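Local coordinates for protein hydrogenase 3 maturation protease (Escherichia coli, PDB 2E85) that cleaves a 32-residue peptide from the C-terminus of the precursor of the large subunit of hydrogenase 3, a step in maturation of that enzyme, at residues V4-G12 against L56-A66; D41-D49 against T91-L100. The protein carries 1 engineered substitution. All coordinates share one frame; numbering follows the deposited sequence.

Contact 1 lies in the buried core, where strands 6-11 and 60-66 run side by side in the central sheet, whereas contact 2 is a smaller, partly buried meeting of two loops and the start of helix 97-108. Strand 6-11 joins them: it is also paired with strand 38-43, whose end leads into the loop of contact 2, and Cys10 O lies 2.8 Å from Gly42 N, a probable hydrogen bond. Contact 1 is built from regular backbone bonds and aliphatic side chains, with polar groups at its two ends; contact 2 depends on one carboxylate-hydroxyl bond and scattered packing. Each includes residues that bind calcium, and Asp65 and His93 are inferred nickel ligands.

Contact 1 of 2, residues V4-G12 against L56-A66; sequences VTDVLLCVG and LRPTRLLIVDA. Engineered in segment 4-12: Val4 (natural residue Met). With CA (calcium ion), chain F.
Val7 CG2 presses against Pro58 CB at 3.5 Å, closer than carbons usually pack. Val7 CG1 turns to Leu61 CD1, while on the other face of the sheet Leu8 CD1 reaches across to Val64 CG2 (3.7 Å), the Leu8 side chain leaning there because its CG stands anti to the backbone N (chi1 168°). Between these layers the parallel ladder is regular: Val7 N to Arg60 O, Leu62 N to Val7 O, Leu9 N to Leu62 O, Val64 N to Leu9 O and Val11 N to Val64 O. Strands 6-11 and 60-66 are neighbours in the mixed sheet of this alpha/beta fold, with helix 21-31 against Leu8, Cys10 and Val64.

A firm salt bridge borders this core: Arg60 grips Asp6 side-on, NE to OD1 (2.9 Å) and NH2 to OD2 (2.9 Å), from above the carboxylate plane, the two planes 43° apart. Beyond it engineered Val4, Thr5 and Thr59 form the looser, wetter side, where one water joins Val4 O to Leu56 O and another Asp6 OD1 to Thr59 OG1. At the C-terminal end Val11 CG1 packs on Asp65 OD2 (3.5 Å), while Asp65 OD1 (2.3 Å) and Ala66 O bind a calcium ion that Asp19 and three waters also ligate.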
loop_
_atom_site.group_PDB
_atom_site.type_symbol
_atom_site.label_atom_id
_atom_site.label_comp_id
_atom_site.label_asym_id
_atom_site.label_seq_id
_atom_site.Cartn_x
_atom_site.Cartn_y
_atom_site.Cartn_z
ATOM N N VAL B 4 16.875 12.953 13.850
ATOM C CA VAL B 4 15.415 12.912 13.652
ATOM C C VAL B 4 14.766 12.063 14.731
ATOM O O VAL B 4 15.314 11.025 15.134
ATOM C CB VAL B 4 15.016 12.417 12.218
ATOM C CG1 VAL B 4 13.489 12.186 12.081
ATOM C CG2 VAL B 4 15.494 13.404 11.170
ATOM N N THR B 5 13.611 12.526 15.201
ATOM C CA THR B 5 12.805 11.784 16.151
ATOM C C THR B 5 11.362 11.713 15.632
ATOM O O THR B 5 10.874 10.642 15.302
ATOM C CB THR B 5 12.848 12.421 17.568
ATOM O OG1 THR B 5 12.594 13.836 17.479
ATOM C CG2 THR B 5 14.224 12.217 18.170
ATOM N N ASP B 6 10.712 12.863 15.568
ATOM C CA ASP B 6 9.319 12.945 15.206
ATOM C C ASP B 6 9.143 13.241 13.728
ATOM O O ASP B 6 9.841 14.087 13.185
ATOM C CB ASP B 6 8.679 14.052 16.038
ATOM C CG ASP B 6 8.659 13.734 17.504
ATOM O OD1 ASP B 6 8.581 12.551 17.843
ATOM O OD2 ASP B 6 8.691 14.679 18.316
ATOM N N VAL B 7 8.181 12.582 13.104
ATOM C CA VAL B 7 7.829 12.884 11.701
ATOM C C VAL B 7 6.325 13.102 11.633
ATOM O O VAL B 7 5.577 12.371 12.267
ATOM C CB VAL B 7 8.270 11.733 10.757
ATOM C CG1 VAL B 7 7.815 11.997 9.322
ATOM C CG2 VAL B 7 9.815 11.592 10.795
ATOM N N LEU B 8 5.922 14.100 10.844
ATOM C CA LEU B 8 4.513 14.444 10.650
ATOM C C LEU B 8 4.205 14.284 9.176
ATOM O O LEU B 8 4.799 14.963 8.328
ATOM C CB LEU B 8 4.265 15.886 11.107
ATOM C CG LEU B 8 2.921 16.539 10.721
ATOM C CD1 LEU B 8 1.749 15.716 11.231
ATOM C CD2 LEU B 8 2.835 18.009 11.145
ATOM N N LEU B 9 3.296 13.363 8.862
ATOM C CA LEU B 9 2.896 13.136 7.447
ATOM C C LEU B 9 1.560 13.808 7.276
ATOM O O LEU B 9 0.600 13.458 7.957
ATOM C CB LEU B 9 2.790 11.646 7.121
ATOM C CG LEU B 9 2.192 11.332 5.724
ATOM C CD1 LEU B 9 3.111 11.850 4.580
ATOM C CD2 LEU B 9 1.891 9.871 5.522
ATOM N N CYS B 10 1.506 14.799 6.383
ATOM C CA CYS B 10 0.253 15.528 6.151
ATOM C C CYS B 10 -0.336 15.022 4.854
ATOM O O CYS B 10 0.307 15.176 3.818
ATOM C CB CYS B 10 0.484 17.021 5.977
ATOM S SG CYS B 10 0.987 17.843 7.525
ATOM N N VAL B 11 -1.563 14.505 4.901
ATOM C CA VAL B 11 -2.225 13.929 3.736
ATOM C C VAL B 11 -3.400 14.802 3.282
ATOM O O VAL B 11 -4.144 15.293 4.119
ATOM C CB VAL B 11 -2.751 12.455 4.044
ATOM C CG1 VAL B 11 -3.530 11.861 2.865
ATOM C CG2 VAL B 11 -1.583 11.525 4.472
ATOM N N GLY B 12 -3.562 14.981 1.971
ATOM C CA GLY B 12 -4.700 15.712 1.457
ATOM C C GLY B 12 -4.449 16.388 0.133
ATOM O O GLY B 12 -3.379 16.270 -0.459
ATOM N N LEU B 56 13.926 8.170 7.231
ATOM C CA LEU B 56 14.058 9.157 8.316
ATOM C C LEU B 56 14.284 8.483 9.678
ATOM O O LEU B 56 14.785 9.125 10.620
ATOM C CB LEU B 56 12.837 10.077 8.339
ATOM C CG LEU B 56 12.833 11.199 7.299
ATOM C CD1 LEU B 56 11.393 11.772 7.177
ATOM C CD2 LEU B 56 13.860 12.295 7.637
ATOM N N ARG B 57 13.946 7.194 9.759
ATOM C CA ARG B 57 14.082 6.407 10.999
ATOM C C ARG B 57 13.469 7.111 12.227
ATOM O O ARG B 57 14.130 7.280 13.277
ATOM C CB ARG B 57 15.545 6.044 11.237
ATOM C CG ARG B 57 16.169 5.258 10.076
ATOM C CD ARG B 57 17.627 4.959 10.334
ATOM N NE ARG B 57 18.353 6.205 10.545
ATOM C CZ ARG B 57 19.660 6.311 10.766
ATOM N NH1 ARG B 57 20.437 5.228 10.798
ATOM N NH2 ARG B 57 20.192 7.515 10.944
ATOM N N PRO B 58 12.197 7.515 12.117
ATOM C CA PRO B 58 11.584 8.202 13.239
ATOM C C PRO B 58 11.306 7.273 14.403
ATOM O O PRO B 58 11.231 6.045 14.236
ATOM C CB PRO B 58 10.262 8.711 12.680
ATOM C CG PRO B 58 9.980 7.853 11.511
ATOM C CD PRO B 58 11.262 7.344 10.991
ATOM N N THR B 59 11.170 7.889 15.566
ATOM C CA THR B 59 10.715 7.236 16.783
ATOM C C THR B 59 9.196 7.387 16.937
ATOM O O THR B 59 8.544 6.602 17.631
ATOM C CB THR B 59 11.428 7.836 18.027
ATOM O OG1 THR B 59 11.310 9.267 18.001
ATOM C CG2 THR B 59 12.912 7.475 18.003
ATOM N N ARG B 60 8.645 8.421 16.313
ATOM C CA ARG B 60 7.222 8.696 16.415
ATOM C C ARG B 60 6.742 9.300 15.108
ATOM O O ARG B 60 7.390 10.174 14.552
ATOM C CB ARG B 60 6.939 9.662 17.570
ATOM C CG ARG B 60 5.530 10.259 17.610
ATOM C CD ARG B 60 5.267 10.897 18.947
ATOM N NE ARG B 60 6.101 12.079 19.187
ATOM C CZ ARG B 60 6.028 12.834 20.281
ATOM N NH1 ARG B 60 5.157 12.537 21.243
ATOM N NH2 ARG B 60 6.806 13.893 20.403
ATOM N N LEU B 61 5.619 8.787 14.612
ATOM C CA LEU B 61 5.022 9.264 13.377
ATOM C C LEU B 61 3.560 9.689 13.646
ATOM O O LEU B 61 2.763 8.884 14.142
ATOM C CB LEU B 61 5.021 8.162 12.341
ATOM C CG LEU B 61 4.261 8.504 11.041
ATOM C CD1 LEU B 61 4.943 9.571 10.239
ATOM C CD2 LEU B 61 4.054 7.245 10.221
ATOM N N LEU B 62 3.236 10.936 13.291
ATOM C CA LEU B 62 1.876 11.473 13.356
ATOM C C LEU B 62 1.387 11.661 11.922
ATOM O O LEU B 62 2.068 12.292 11.118
ATOM C CB LEU B 62 1.866 12.837 14.060
ATOM C CG LEU B 62 0.544 13.599 14.153
ATOM C CD1 LEU B 62 -0.634 12.800 14.776
ATOM C CD2 LEU B 62 0.720 14.902 14.891
ATOM N N ILE B 63 0.195 11.160 11.644
ATOM C CA ILE B 63 -0.407 11.315 10.317
ATOM C C ILE B 63 -1.660 12.127 10.501
ATOM O O ILE B 63 -2.478 11.796 11.367
ATOM C CB ILE B 63 -0.786 9.940 9.733
ATOM C CG1 ILE B 63 0.462 9.067 9.622
ATOM C CG2 ILE B 63 -1.460 10.082 8.365
ATOM C CD1 ILE B 63 0.192 7.577 9.421
ATOM N N VAL B 64 -1.804 13.191 9.711
ATOM C CA VAL B 64 -2.967 14.067 9.801
ATOM C C VAL B 64 -3.663 14.096 8.440
ATOM O O VAL B 64 -3.030 14.385 7.418
ATOM C CB VAL B 64 -2.564 15.513 10.185
ATOM C CG1 VAL B 64 -3.754 16.499 9.989
ATOM C CG2 VAL B 64 -1.948 15.560 11.627
ATOM N N ASP B 65 -4.968 13.827 8.440
ATOM C CA ASP B 65 -5.713 13.706 7.192
ATOM C C ASP B 65 -7.158 14.100 7.440
ATOM O O ASP B 65 -7.734 13.714 8.446
ATOM C CB ASP B 65 -5.656 12.247 6.715
ATOM C CG ASP B 65 -6.206 12.053 5.287
ATOM O OD1 ASP B 65 -6.511 13.032 4.596
ATOM O OD2 ASP B 65 -6.283 10.892 4.833
ATOM N N ALA B 66 -7.754 14.858 6.521
ATOM C CA ALA B 66 -9.171 15.078 6.536
ATOM C C ALA B 66 -9.834 13.716 6.209
ATOM O O ALA B 66 -9.474 13.073 5.213
ATOM C CB ALA B 66 -9.550 16.107 5.467
HETATM CA CA CA F . -8.141 13.113 2.964
HETATM O O HOH W 1 16.620 9.291 13.075
HETATM O O HOH W 2 9.709 11.062 19.677
HETATM O O HOH W 3 -6.188 16.528 4.512
HETATM O O HOH W 4 -8.284 10.710 3.094
HETATM O O HOH W 5 -6.673 11.642 1.685
HETATM O O HOH W 6 -10.017 12.366 1.973
#

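Contact 2 of 2, residues D41-D49 against T91-L100; sequences DGGSAPEND and TTHNMPLNYL. With CA (calcium ion), chain E.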
loop_
_atom_site.group_PDB
_atom_site.type_symbol
_atom_site.label_atom_id
_atom_site.label_comp_id
_atom_site.label_asym_id
_atom_site.label_seq_id
_atom_site.Cartn_x
_atom_site.Cartn_y
_atom_site.Cartn_z
ATOM N N ASP B 41 4.884 16.930 3.292
ATOM C CA ASP B 41 3.687 17.391 2.576
ATOM C C ASP B 41 3.297 16.293 1.605
ATOM O O ASP B 41 3.631 16.351 0.418
ATOM C CB ASP B 41 4.089 18.690 1.852
ATOM C CG ASP B 41 2.916 19.554 1.450
ATOM O OD1 ASP B 41 1.744 19.196 1.699
ATOM O OD2 ASP B 41 3.200 20.644 0.868
ATOM N N GLY B 42 2.532 15.310 2.101
ATOM C CA GLY B 42 2.295 14.056 1.405
ATOM C C GLY B 42 1.351 14.108 0.219
ATOM O O GLY B 42 1.357 13.189 -0.586
ATOM N N GLY B 43 0.531 15.146 0.103
ATOM C CA GLY B 43 -0.428 15.197 -1.000
ATOM C C GLY B 43 -1.491 14.102 -0.909
ATOM O O GLY B 43 -1.824 13.620 0.174
ATOM N N SER B 44 -1.981 13.720 -2.082
ATOM C CA SER B 44 -3.157 12.875 -2.229
ATOM C C SER B 44 -3.026 11.450 -1.712
ATOM O O SER B 44 -4.014 10.886 -1.223
ATOM C CB SER B 44 -3.573 12.828 -3.702
ATOM O OG SER B 44 -3.941 14.116 -4.122
ATOM N N ALA B 45 -1.840 10.862 -1.874
ATOM C CA ALA B 45 -1.625 9.439 -1.584
ATOM C C ALA B 45 -0.463 9.300 -0.636
ATOM O O ALA B 45 0.592 9.862 -0.902
ATOM C CB ALA B 45 -1.287 8.689 -2.859
ATOM N N PRO B 46 -0.647 8.548 0.468
ATOM C CA PRO B 46 0.492 8.253 1.350
ATOM C C PRO B 46 1.472 7.181 0.812
ATOM O O PRO B 46 2.621 7.110 1.287
ATOM C CB PRO B 46 -0.190 7.764 2.634
ATOM C CG PRO B 46 -1.463 7.120 2.127
ATOM C CD PRO B 46 -1.919 8.028 1.010
ATOM N N GLU B 47 1.033 6.350 -0.143
ATOM C CA GLU B 47 1.864 5.229 -0.639
ATOM C C GLU B 47 3.274 5.626 -1.026
ATOM O O GLU B 47 4.234 4.932 -0.664
ATOM C CB GLU B 47 1.219 4.476 -1.807
ATOM C CG GLU B 47 0.091 3.601 -1.378
ATOM C CD GLU B 47 -1.246 4.300 -1.488
ATOM O OE1 GLU B 47 -1.341 5.533 -1.179
ATOM O OE2 GLU B 47 -2.204 3.579 -1.846
ATOM N N ASN B 48 3.405 6.731 -1.750
ATOM C CA ASN B 48 4.711 7.136 -2.267
ATOM C C ASN B 48 5.529 7.964 -1.257
ATOM O O ASN B 48 6.598 8.486 -1.586
ATOM C CB ASN B 48 4.538 7.879 -3.596
ATOM C CG ASN B 48 3.922 9.256 -3.429
ATOM O OD1 ASN B 48 3.170 9.497 -2.493
ATOM N ND2 ASN B 48 4.256 10.178 -4.344
ATOM N N ASP B 49 5.045 8.042 -0.018
ATOM C CA ASP B 49 5.732 8.796 1.038
ATOM C C ASP B 49 6.419 7.828 2.002
ATOM O O ASP B 49 7.196 8.235 2.871
ATOM C CB ASP B 49 4.750 9.705 1.810
ATOM C CG ASP B 49 3.935 10.630 0.876
ATOM O OD1 ASP B 49 4.527 11.250 -0.039
ATOM O OD2 ASP B 49 2.694 10.705 1.038
ATOM N N THR B 91 -6.935 4.273 0.799
ATOM C CA THR B 91 -6.213 5.368 0.156
ATOM C C THR B 91 -6.902 5.682 -1.170
ATOM O O THR B 91 -7.813 4.967 -1.586
ATOM C CB THR B 91 -4.733 4.998 -0.126
ATOM O OG1 THR B 91 -4.668 4.008 -1.157
ATOM C CG2 THR B 91 -4.053 4.436 1.138
ATOM N N THR B 92 -6.429 6.736 -1.838
ATOM C CA THR B 92 -6.961 7.121 -3.150
ATOM C C THR B 92 -6.759 6.002 -4.196
ATOM O O THR B 92 -7.427 5.987 -5.242
ATOM C CB THR B 92 -6.373 8.466 -3.648
ATOM O OG1 THR B 92 -7.065 8.878 -4.839
ATOM C CG2 THR B 92 -4.888 8.341 -3.941
ATOM N N HIS B 93 -5.869 5.054 -3.892
ATOM C CA HIS B 93 -5.558 3.961 -4.830
ATOM C C HIS B 93 -6.281 2.680 -4.455
ATOM O O HIS B 93 -5.985 1.589 -4.976
ATOM C CB HIS B 93 -4.038 3.727 -4.907
ATOM C CG HIS B 93 -3.281 4.930 -5.373
ATOM N ND1 HIS B 93 -3.535 5.531 -6.588
ATOM C CD2 HIS B 93 -2.285 5.645 -4.795
ATOM C CE1 HIS B 93 -2.738 6.575 -6.736
ATOM N NE2 HIS B 93 -1.968 6.666 -5.664
ATOM N N ASN B 94 -7.215 2.820 -3.512
ATOM C CA ASN B 94 -7.944 1.694 -2.947
ATOM C C ASN B 94 -7.081 0.644 -2.258
ATOM O O ASN B 94 -7.436 -0.530 -2.212
ATOM C CB ASN B 94 -8.909 1.062 -3.951
ATOM C CG ASN B 94 -10.201 1.874 -4.095
ATOM O OD1 ASN B 94 -10.723 2.050 -5.186
ATOM N ND2 ASN B 94 -10.712 2.371 -2.983
ATOM N N MET B 95 -5.970 1.083 -1.689
ATOM C CA MET B 95 -5.213 0.263 -0.752
ATOM C C MET B 95 -5.838 0.426 0.639
ATOM O O MET B 95 -6.118 1.557 1.060
ATOM C CB MET B 95 -3.722 0.651 -0.803
ATOM C CG MET B 95 -2.984 0.928 0.448
ATOM S SD MET B 95 -1.289 0.299 0.238
ATOM C CE MET B 95 -1.936 -1.405 0.052
ATOM N N PRO B 96 -6.068 -0.689 1.353
ATOM C CA PRO B 96 -6.582 -0.507 2.719
ATOM C C PRO B 96 -5.571 0.210 3.619
ATOM O O PRO B 96 -4.407 -0.171 3.715
ATOM C CB PRO B 96 -6.858 -1.937 3.205
ATOM C CG PRO B 96 -6.150 -2.830 2.255
ATOM C CD PRO B 96 -5.944 -2.105 0.978
ATOM N N LEU B 97 -6.013 1.282 4.257
ATOM C CA LEU B 97 -5.077 2.101 5.017
ATOM C C LEU B 97 -4.398 1.340 6.166
ATOM O O LEU B 97 -3.254 1.645 6.512
ATOM C CB LEU B 97 -5.769 3.360 5.543
ATOM C CG LEU B 97 -4.873 4.374 6.246
ATOM C CD1 LEU B 97 -3.747 4.879 5.367
ATOM C CD2 LEU B 97 -5.691 5.522 6.771
ATOM N N ASN B 98 -5.089 0.362 6.751
ATOM C CA ASN B 98 -4.529 -0.386 7.875
ATOM C C ASN B 98 -3.245 -1.105 7.481
ATOM O O ASN B 98 -2.363 -1.284 8.317
ATOM C CB ASN B 98 -5.546 -1.340 8.487
ATOM C CG ASN B 98 -5.672 -2.632 7.719
ATOM O OD1 ASN B 98 -6.269 -2.683 6.645
ATOM N ND2 ASN B 98 -5.085 -3.692 8.264
ATOM N N TYR B 99 -3.133 -1.483 6.206
ATOM C CA TYR B 99 -1.910 -2.141 5.715
ATOM C C TYR B 99 -0.695 -1.247 5.939
ATOM O O TYR B 99 0.301 -1.677 6.519
ATOM C CB TYR B 99 -2.047 -2.588 4.243
ATOM C CG TYR B 99 -2.431 -4.051 4.114
ATOM C CD1 TYR B 99 -3.397 -4.602 4.946
ATOM C CD2 TYR B 99 -1.796 -4.889 3.192
ATOM C CE1 TYR B 99 -3.751 -5.950 4.860
ATOM C CE2 TYR B 99 -2.136 -6.251 3.107
ATOM C CZ TYR B 99 -3.115 -6.768 3.937
ATOM O OH TYR B 99 -3.478 -8.095 3.883
ATOM N N LEU B 100 -0.804 0.009 5.520
ATOM C CA LEU B 100 0.278 0.973 5.682
ATOM C C LEU B 100 0.540 1.283 7.140
ATOM O O LEU B 100 1.689 1.299 7.557
ATOM C CB LEU B 100 -0.032 2.273 4.965
ATOM C CG LEU B 100 -0.249 2.206 3.461
ATOM C CD1 LEU B 100 -1.504 1.397 3.215
ATOM C CD2 LEU B 100 -0.410 3.615 2.916
HETATM CA CA CA E . 2.294 11.255 -1.406
HETATM O O HOH W 7 -5.022 8.544 -0.113
HETATM O O HOH W 8 0.774 11.701 -3.296
HETATM O O HOH W 9 3.691 12.787 -2.790
#
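The loop after strand 38-43 faces a type I beta turn, Thr91 to Asn94, and the first turn of helix 97-108, with backbones closest at Ala45 and Thr92, whose CA atoms are 6.0 Å apart. Glu47 carries the contact. Its chain bends at chi2 (94°), bringing OE2 to Thr91 OG1, which donates a short hydrogen bond of 2.6 Å on the syn side of the carboxylate, 22° out of its plane. The same hydroxyl accepts from His93 N and Met95 N, both 3.2 Å from Thr91 OG1, so three bonds fix its position; the one from His93 N makes an ST turn. Glu47 OE1, buried by the contact, has no polar partner in the model.

The carboxylate also lies at the edge of the His93 ring, its plane turned 66° from that of the imidazole, with Glu47 OE2 3.6 Å from His93 CD2. Thr92 CG2 sits over the centre of one ring face, and Ala45 CB approaches His93 NE2 obliquely (3.5 Å). In this peptidase A31 enzyme His93 is probably a nickel ligand together with Asp19 and Asp65, as inferred from relatives; here its ring is held beside Thr91 and Glu47, away from the calcium bound by Asp19 and Asp65. The imidazole stacks on His93 of the second subunit, and Met95 of that subunit packs on Glu47.

Farther along, Pro46 CG fits against Leu100 CD2 (3.7 Å), the two side chains crossing at about a right angle. A water bridges Ser44 O and Thr92 N. Behind this surface the loop wraps a calcium ion, bound by Gly42 O, Ala45 O, Asn48 OD1 (2.2 Å), both carboxylate oxygens of Asp49 and two waters.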